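Hemoglobin component VII (Tokunagayusurika akamusi, PDB 1X46) binds heme and, as a member of the globin family from a midge larva, probably stores or carries oxygen. Local coordinates at residues 31-34 with 35-39; 48-52 with 53-57. All coordinates share one frame; numbering follows the deposited sequence.

Contact 1: 31-34 with 35-39; sequences YNFF and KSYPA
Phe-33 and Tyr-37, one helical turn apart, meet where helix 26-36 ends. Their side chains cross at about a right angle, and CD1 of Phe-33 lies 4.1 Å from CD2 of Tyr-37, an apolar contact. Tyr-37 also sets the edge of its ring near Phe-33 O, which accepts a hydrogen bond from Tyr-37 N (2.8 Å); its N-H...O angle of 137° marks a bent bond at the last turn. Two residues earlier, Tyr-31 and Lys-35 run side by side. With CG of each opposite its own backbone N (chi1 174° and -171°), both chains head the same way, and OH of Tyr-31 comes within 3.7 Å of CD of Lys-35. That hydroxyl is hydrogen-bonded to Glu-53 OE2, while the backbone beneath is joined by Lys-35 N to Tyr-31 O at 2.8 Å.

Ser-36 N donates to Asn-32 O at 3.0 Å. Ser-36 OG lies equally near that oxygen, though its proton has another acceptor within reach, and a water 2.7 Å from Ser-36 OG also takes a weak bond from Asn-32 ND2.

Further out, Phe-112 meets Phe-33 edge-to-face, and Phe-44 does the same with Phe-34. Glu-111 and Thr-114 of helix 106-123 touch Tyr-37. Pro-38 N has no hydrogen to offer Phe-34 O, 3.0 Å away; Tyr-37 has left helical torsions and is the N-cap residue of helix 38-41. Such a proline-marked break between a long helix and a short one is the B-to-C junction of the globin fold, here carrying heme-contacting Phe-33.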
loop_
_atom_site.group_PDB
_atom_site.type_symbol
_atom_site.label_atom_id
_atom_site.label_comp_id
_atom_site.label_asym_id
_atom_site.label_seq_id
_atom_site.Cartn_x
_atom_site.Cartn_y
_atom_site.Cartn_z
ATOM N N TYR A 31 -3.458 -11.281 -2.334
ATOM C CA TYR A 31 -3.901 -12.080 -3.468
ATOM C C TYR A 31 -4.316 -11.180 -4.643
ATOM O O TYR A 31 -3.909 -11.465 -5.781
ATOM C CB TYR A 31 -5.057 -12.985 -3.033
ATOM C CG TYR A 31 -5.671 -13.741 -4.177
ATOM C CD1 TYR A 31 -5.208 -15.001 -4.523
ATOM C CD2 TYR A 31 -6.728 -13.188 -4.903
ATOM C CE1 TYR A 31 -5.781 -15.707 -5.575
ATOM C CE2 TYR A 31 -7.296 -13.895 -5.972
ATOM C CZ TYR A 31 -6.804 -15.151 -6.276
ATOM O OH TYR A 31 -7.344 -15.888 -7.307
ATOM N N ASN A 32 -5.052 -10.101 -4.362
ATOM C CA ASN A 32 -5.481 -9.212 -5.439
ATOM C C ASN A 32 -4.297 -8.571 -6.151
ATOM O O ASN A 32 -4.266 -8.446 -7.375
ATOM C CB ASN A 32 -6.418 -8.160 -4.901
ATOM C CG ASN A 32 -6.934 -7.257 -5.976
ATOM O OD1 ASN A 32 -7.661 -7.701 -6.874
ATOM N ND2 ASN A 32 -6.586 -5.990 -5.892
ATOM N N PHE A 33 -3.296 -8.184 -5.386
ATOM C CA PHE A 33 -2.093 -7.594 -5.952
ATOM C C PHE A 33 -1.394 -8.574 -6.865
ATOM O O PHE A 33 -1.111 -8.222 -8.018
ATOM C CB PHE A 33 -1.178 -7.094 -4.803
ATOM C CG PHE A 33 0.163 -6.568 -5.273
ATOM C CD1 PHE A 33 0.244 -5.663 -6.324
ATOM C CD2 PHE A 33 1.356 -7.006 -4.665
ATOM C CE1 PHE A 33 1.490 -5.176 -6.762
ATOM C CE2 PHE A 33 2.603 -6.538 -5.100
ATOM C CZ PHE A 33 2.666 -5.599 -6.143
ATOM N N PHE A 34 -1.128 -9.806 -6.406
ATOM C CA PHE A 34 -0.419 -10.759 -7.232
ATOM C C PHE A 34 -1.265 -11.226 -8.423
ATOM O O PHE A 34 -0.698 -11.507 -9.481
ATOM C CB PHE A 34 -0.010 -11.972 -6.374
ATOM C CG PHE A 34 1.150 -11.702 -5.421
ATOM C CD1 PHE A 34 1.981 -10.586 -5.563
ATOM C CD2 PHE A 34 1.414 -12.612 -4.416
ATOM C CE1 PHE A 34 3.038 -10.382 -4.685
ATOM C CE2 PHE A 34 2.471 -12.440 -3.538
ATOM C CZ PHE A 34 3.285 -11.333 -3.652
ATOM N N LYS A 35 -2.583 -11.341 -8.251
ATOM C CA LYS A 35 -3.472 -11.711 -9.372
ATOM C C LYS A 35 -3.388 -10.635 -10.462
ATOM O O LYS A 35 -3.294 -10.976 -11.653
ATOM C CB LYS A 35 -4.914 -11.940 -8.890
ATOM C CG LYS A 35 -5.842 -12.528 -9.945
ATOM C CD LYS A 35 -5.665 -14.046 -10.074
ATOM C CE LYS A 35 -6.741 -14.637 -10.979
ATOM N NZ LYS A 35 -6.246 -14.929 -12.361
ATOM N N SER A 36 -3.379 -9.367 -10.058
ATOM C CA SER A 36 -3.345 -8.267 -10.997
ATOM C C SER A 36 -1.955 -8.066 -11.595
ATOM O O SER A 36 -1.813 -7.586 -12.740
ATOM C CB SER A 36 -3.748 -6.986 -10.315
ATOM O OG SER A 36 -5.101 -7.065 -9.912
ATOM N N TYR A 37 -0.913 -8.412 -10.835
ATOM C CA TYR A 37 0.489 -8.243 -11.221
ATOM C C TYR A 37 1.317 -9.499 -10.945
ATOM O O TYR A 37 2.167 -9.522 -10.048
ATOM C CB TYR A 37 1.108 -6.994 -10.535
ATOM C CG TYR A 37 0.376 -5.777 -11.014
ATOM C CD1 TYR A 37 0.673 -5.209 -12.267
ATOM C CD2 TYR A 37 -0.676 -5.247 -10.284
ATOM C CE1 TYR A 37 -0.069 -4.120 -12.747
ATOM C CE2 TYR A 37 -1.400 -4.166 -10.748
ATOM C CZ TYR A 37 -1.076 -3.593 -11.981
ATOM O OH TYR A 37 -1.813 -2.527 -12.442
ATOM N N PRO A 38 1.106 -10.559 -11.717
ATOM C CA PRO A 38 1.912 -11.780 -11.516
ATOM C C PRO A 38 3.426 -11.551 -11.577
ATOM O O PRO A 38 4.193 -12.227 -10.883
ATOM C CB PRO A 38 1.400 -12.736 -12.622
ATOM C CG PRO A 38 0.032 -12.198 -12.949
ATOM C CD PRO A 38 0.061 -10.730 -12.745
ATOM N N ALA A 39 3.882 -10.600 -12.392
ATOM C CA ALA A 39 5.314 -10.299 -12.472
ATOM C C ALA A 39 5.879 -9.782 -11.145
ATOM O O ALA A 39 7.084 -9.941 -10.873
ATOM C CB ALA A 39 5.579 -9.303 -13.585
HETATM O O HOH W 1 -6.777 -5.084 -9.209
#

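Contact 2: 48-52 with 53-57; sequences AGKDL and ESLKD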
loop_
_atom_site.group_PDB
_atom_site.type_symbol
_atom_site.label_atom_id
_atom_site.label_comp_id
_atom_site.label_asym_id
_atom_site.label_seq_id
_atom_site.Cartn_x
_atom_site.Cartn_y
_atom_site.Cartn_z
ATOM N N ALA A 48 7.773 -16.863 -5.674
ATOM C CA ALA A 48 8.135 -16.943 -7.101
ATOM C C ALA A 48 7.944 -18.365 -7.575
ATOM O O ALA A 48 8.372 -19.317 -6.918
ATOM C CB ALA A 48 9.565 -16.500 -7.315
ATOM N N GLY A 49 7.272 -18.491 -8.716
ATOM C CA GLY A 49 7.066 -19.781 -9.349
ATOM C C GLY A 49 5.990 -20.647 -8.737
ATOM O O GLY A 49 5.701 -21.730 -9.261
ATOM N N LYS A 50 5.374 -20.190 -7.650
ATOM C CA LYS A 50 4.347 -20.977 -7.006
ATOM C C LYS A 50 2.989 -20.583 -7.578
ATOM O O LYS A 50 2.797 -19.462 -8.044
ATOM C CB LYS A 50 4.370 -20.764 -5.486
ATOM C CG LYS A 50 5.747 -21.048 -4.850
ATOM C CD LYS A 50 5.645 -21.516 -3.396
ATOM C CE LYS A 50 7.039 -21.720 -2.763
ATOM N NZ LYS A 50 7.757 -22.919 -3.261
ATOM N N ASP A 51 2.048 -21.509 -7.571
ATOM C CA ASP A 51 0.722 -21.194 -8.064
ATOM C C ASP A 51 -0.055 -20.330 -7.064
ATOM O O ASP A 51 -0.141 -20.664 -5.882
ATOM C CB ASP A 51 -0.018 -22.496 -8.334
ATOM C CG ASP A 51 -1.221 -22.304 -9.182
ATOM O OD1 ASP A 51 -2.276 -21.946 -8.623
ATOM O OD2 ASP A 51 -1.216 -22.523 -10.405
ATOM N N LEU A 52 -0.603 -19.209 -7.539
ATOM C CA LEU A 52 -1.250 -18.297 -6.613
ATOM C C LEU A 52 -2.428 -18.932 -5.914
ATOM O O LEU A 52 -2.680 -18.625 -4.762
ATOM C CB LEU A 52 -1.668 -17.015 -7.314
ATOM C CG LEU A 52 -2.264 -15.926 -6.441
ATOM C CD1 LEU A 52 -1.300 -15.454 -5.317
ATOM C CD2 LEU A 52 -2.689 -14.799 -7.369
ATOM N N GLU A 53 -3.142 -19.830 -6.607
ATOM C CA GLU A 53 -4.299 -20.478 -6.012
ATOM C C GLU A 53 -3.907 -21.410 -4.868
ATOM O O GLU A 53 -4.702 -21.629 -3.947
ATOM C CB GLU A 53 -5.116 -21.223 -7.070
ATOM C CG GLU A 53 -5.744 -20.332 -8.155
ATOM C CD GLU A 53 -6.584 -19.188 -7.593
ATOM O OE1 GLU A 53 -7.504 -19.427 -6.787
ATOM O OE2 GLU A 53 -6.272 -18.043 -7.949
ATOM N N SER A 54 -2.679 -21.949 -4.927
ATOM C CA SER A 54 -2.113 -22.815 -3.887
ATOM C C SER A 54 -1.626 -22.008 -2.700
ATOM O O SER A 54 -1.688 -22.460 -1.566
ATOM C CB SER A 54 -0.906 -23.589 -4.445
ATOM O OG SER A 54 -1.294 -24.403 -5.534
ATOM N N LEU A 55 -1.103 -20.823 -2.972
ATOM C CA LEU A 55 -0.540 -19.985 -1.901
ATOM C C LEU A 55 -1.572 -19.422 -0.915
ATOM O O LEU A 55 -1.287 -19.275 0.290
ATOM C CB LEU A 55 0.262 -18.836 -2.511
ATOM C CG LEU A 55 1.617 -19.184 -3.109
ATOM C CD1 LEU A 55 2.117 -18.011 -3.963
ATOM C CD2 LEU A 55 2.651 -19.500 -2.018
ATOM N N LYS A 56 -2.753 -19.044 -1.387
ATOM C CA LYS A 56 -3.780 -18.497 -0.521
ATOM C C LYS A 56 -4.182 -19.487 0.640
ATOM O O LYS A 56 -4.318 -20.682 0.431
ATOM C CB LYS A 56 -4.993 -18.036 -1.354
ATOM C CG LYS A 56 -5.861 -17.023 -0.638
ATOM C CD LYS A 56 -6.798 -16.153 -1.512
ATOM C CE LYS A 56 -7.530 -16.912 -2.596
ATOM N NZ LYS A 56 -8.812 -16.234 -2.986
ATOM N N ASP A 57 -4.346 -18.981 1.857
ATOM C CA ASP A 57 -4.619 -19.811 3.031
ATOM C C ASP A 57 -3.422 -20.608 3.559
ATOM O O ASP A 57 -3.593 -21.489 4.386
ATOM C CB ASP A 57 -5.853 -20.714 2.838
ATOM C CG ASP A 57 -7.098 -19.911 2.544
ATOM O OD1 ASP A 57 -7.506 -19.116 3.418
ATOM O OD2 ASP A 57 -7.703 -19.974 1.465
#
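Leu-52 and Leu-55 are joined mainly through backbone: Leu-55 N makes a weak hydrogen bond to Leu-52 O at 3.2 Å, while Leu-52 CD1 and Leu-55 CD1 are 4.5 Å apart. The better-directed bond of Leu-55 N goes to Asp-51 O (3.1 Å, N-H...O 146°), and Ser-54 N reaches the same carbonyl weakly, so Asp-51 O takes two backbone N-H groups, and that of Leu-55 is divided between two carbonyls. Asp-51 is the N-cap of helix 52-55: with its CG turned opposite the backbone N (chi1 -164°), OD1 accepts a weak bond from Glu-53 N at 3.0 Å and also lies 3.3 Å from Glu-53 CB. The two carboxylate planes stand 83° apart, and the 5.6 Å from Asp-51 OD1 to Glu-53 OE2 keeps these like charges out of contact; OE2 is instead hydrogen-bonded to Tyr-31 OH. Leu-55 is buried, and its branched end meets the Lys-50 chain nearly at a right angle, CD1 packing on Lys-50 CB and CD2 on Lys-50 CD, each at 3.9 Å. Replacing Leu-55 with alanine would probably open a gap beside Lys-50, whose aliphatic chain would lose both methyl contacts. Phe-61 of helix 59-78 and Gln-41 touch Leu-55 as well.

How the contacts relate
Contact 1 precedes contact 2 along the chain, and their centres are 11 Å apart on the same side of the chain's centre. They touch directly. Tyr-31 OH and Glu-53 OE2 are 2.5 Å apart, a probable hydrogen bond, and Tyr-31 CE1 packs 3.6 Å from Leu-52 CG. Lys-56 adds a cation-pi contact to the Tyr-31 ring, its CE lying 3.6 Å from Tyr-31 CD1, and Leu-52 CD2 approaches Lys-35 N. Phe-61 touches Phe-34, Leu-52 and Leu-55, bridging both contacts. Only contact 1 reaches the heme, the Phe-33 side chain lying about 4 Å from it; in contact 2 the Lys-50 side chain remains about 10 Å away.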